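Local coordinates for pyoverdine biosynthesis protein PvcB (Pseudomonas aeruginosa, PDB 4YLM) that catalyses the iron- and 2-oxoglutarate-dependent oxidation of tyrosine isonitrile in the biosynthesis of paerucumarin, at residues S144-A149 with T258-R263. Residues are numbered along the deposited sequence; the frame is centred on the assembly and turned at random.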
loop_
_atom_site.group_PDB
_atom_site.type_symbol
_atom_site.label_atom_id
_atom_site.label_comp_id
_atom_site.label_asym_id
_atom_site.label_seq_id
_atom_site.Cartn_x
_atom_site.Cartn_y
_atom_site.Cartn_z
ATOM N N SER A 144 -1.539 21.147 14.264
ATOM C CA SER A 144 -0.171 21.600 14.052
ATOM C C SER A 144 0.751 20.424 13.818
ATOM O O SER A 144 0.733 19.455 14.579
ATOM C CB SER A 144 0.351 22.385 15.271
ATOM O OG SER A 144 -0.220 23.675 15.308
ATOM N N SER A 145 1.578 20.524 12.785
ATOM C CA SER A 145 2.585 19.496 12.516
ATOM C C SER A 145 3.813 19.747 13.375
ATOM O O SER A 145 4.463 20.782 13.240
ATOM C CB SER A 145 2.983 19.537 11.042
ATOM O OG SER A 145 4.248 18.929 10.859
ATOM N N THR A 146 4.134 18.832 14.277
ATOM C CA THR A 146 5.248 19.102 15.169
ATOM C C THR A 146 6.601 19.048 14.453
ATOM O O THR A 146 7.516 19.775 14.825
ATOM C CB THR A 146 5.220 18.262 16.475
ATOM O OG1 THR A 146 5.356 16.868 16.181
ATOM C CG2 THR A 146 3.903 18.497 17.236
ATOM N N PRO A 147 6.734 18.196 13.418
ATOM C CA PRO A 147 7.993 18.260 12.654
ATOM C C PRO A 147 8.175 19.598 11.938
ATOM O O PRO A 147 9.304 20.088 11.865
ATOM C CB PRO A 147 7.864 17.109 11.640
ATOM C CG PRO A 147 6.926 16.106 12.349
ATOM C CD PRO A 147 5.917 17.019 13.061
ATOM N N ALA A 148 7.097 20.185 11.418
ATOM C CA ALA A 148 7.205 21.508 10.808
ATOM C C ALA A 148 7.669 22.545 11.840
ATOM O O ALA A 148 8.559 23.355 11.565
ATOM C CB ALA A 148 5.895 21.931 10.191
ATOM N N ALA A 149 7.064 22.517 13.027
ATOM C CA ALA A 149 7.458 23.434 14.100
ATOM C C ALA A 149 8.945 23.273 14.424
ATOM O O ALA A 149 9.656 24.263 14.642
ATOM C CB ALA A 149 6.600 23.205 15.351
ATOM N N THR A 258 1.875 12.460 15.572
ATOM C CA THR A 258 2.744 13.479 14.990
ATOM C C THR A 258 2.183 14.889 15.192
ATOM O O THR A 258 2.930 15.831 15.448
ATOM C CB THR A 258 2.918 13.242 13.476
ATOM O OG1 THR A 258 3.490 11.942 13.272
ATOM C CG2 THR A 258 3.850 14.299 12.855
ATOM N N LEU A 259 0.869 15.036 15.048
ATOM C CA LEU A 259 0.243 16.344 15.193
ATOM C C LEU A 259 -0.106 16.628 16.645
ATOM O O LEU A 259 -0.135 15.720 17.478
ATOM C CB LEU A 259 -1.064 16.416 14.401
ATOM C CG LEU A 259 -1.007 16.024 12.925
ATOM C CD1 LEU A 259 -2.421 16.070 12.366
ATOM C CD2 LEU A 259 -0.080 16.977 12.170
ATOM N N LEU A 260 -0.364 17.901 16.923
ATOM C CA LEU A 260 -1.118 18.313 18.104
ATOM C C LEU A 260 -2.356 18.963 17.542
ATOM O O LEU A 260 -2.359 19.413 16.395
ATOM C CB LEU A 260 -0.334 19.327 18.944
ATOM C CG LEU A 260 1.005 18.822 19.480
ATOM C CD1 LEU A 260 1.803 19.941 20.177
ATOM C CD2 LEU A 260 0.793 17.630 20.414
ATOM N N HIS A 261 -3.421 19.023 18.330
ATOM C CA HIS A 261 -4.653 19.580 17.818
ATOM C C HIS A 261 -5.344 20.399 18.895
ATOM O O HIS A 261 -5.055 20.266 20.083
ATOM C CB HIS A 261 -5.574 18.452 17.347
ATOM C CG HIS A 261 -6.108 17.620 18.467
ATOM N ND1 HIS A 261 -7.364 17.814 19.002
ATOM C CD2 HIS A 261 -5.546 16.613 19.177
ATOM C CE1 HIS A 261 -7.559 16.952 19.985
ATOM N NE2 HIS A 261 -6.473 16.208 20.110
ATOM N N GLY A 262 -6.261 21.249 18.477
ATOM C CA GLY A 262 -6.980 22.063 19.432
ATOM C C GLY A 262 -8.146 22.702 18.743
ATOM O O GLY A 262 -8.706 22.126 17.808
ATOM N N ARG A 263 -8.497 23.905 19.188
ATOM C CA ARG A 263 -9.653 24.584 18.638
ATOM C C ARG A 263 -9.597 26.102 18.790
ATOM O O ARG A 263 -9.330 26.639 19.866
ATOM C CB ARG A 263 -10.939 24.064 19.268
ATOM C CG ARG A 263 -12.172 24.569 18.543
ATOM C CD ARG A 263 -13.446 24.218 19.280
ATOM N NE ARG A 263 -14.609 24.709 18.548
ATOM C CZ ARG A 263 -15.861 24.361 18.824
ATOM N NH1 ARG A 263 -16.105 23.518 19.820
ATOM N NH2 ARG A 263 -16.865 24.853 18.104
#
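Ser-144 and Leu-260 form an antiparallel hydrogen-bonded pair: Ser-144 N gives to Leu-260 O at 2.9 Å, and Leu-260 N returns a bond to Ser-144 O at 3.0 Å. Ser-145 and Leu-259 follow as a non-hydrogen-bonded pair; Leu-259 CA also makes a CA-H...O contact with Ser-144 O at 3.2 Å. Buried Ser-144 is small, and its hydroxyl bonds to Leu-235 O and His-241 ND1.

Beyond this pairing the strand ending at Ser-145 gives way to a helix, and Thr-258 O receives two donors from Thr-146. Thr-146 OG1 donates to Thr-258 O at 2.7 Å, in the carbonyl plane, while the backbone N adds a weak bond. Chi1 of 64° sets OG1 between the backbone N and carbonyl carbon; the hydroxyl bonds two backbone groups, giving to Thr-258 O and meeting Leu-195 N. Ser-145 is the N-cap, its OG accepting from Ala-148 N at 3.2 Å, and Pro-147, which has no N-H to give, suits the helix's first turn.

Leu-260 offers an apolar branch to the threonine methyl: Thr-146 CG2 meets Leu-260 CG at 3.7 Å, the side chains crossing at about a right angle. Leu-259 CD2 lies by Ser-145 CA. Pro-147 CD presses tightly on Thr-258 CG2 (3.4 Å).

Next along the strand, His-261 is probably an iron ligand with His-112 and Asp-114, as the distal histidine of the facial triad in TauD-like double-stranded beta-helix enzymes.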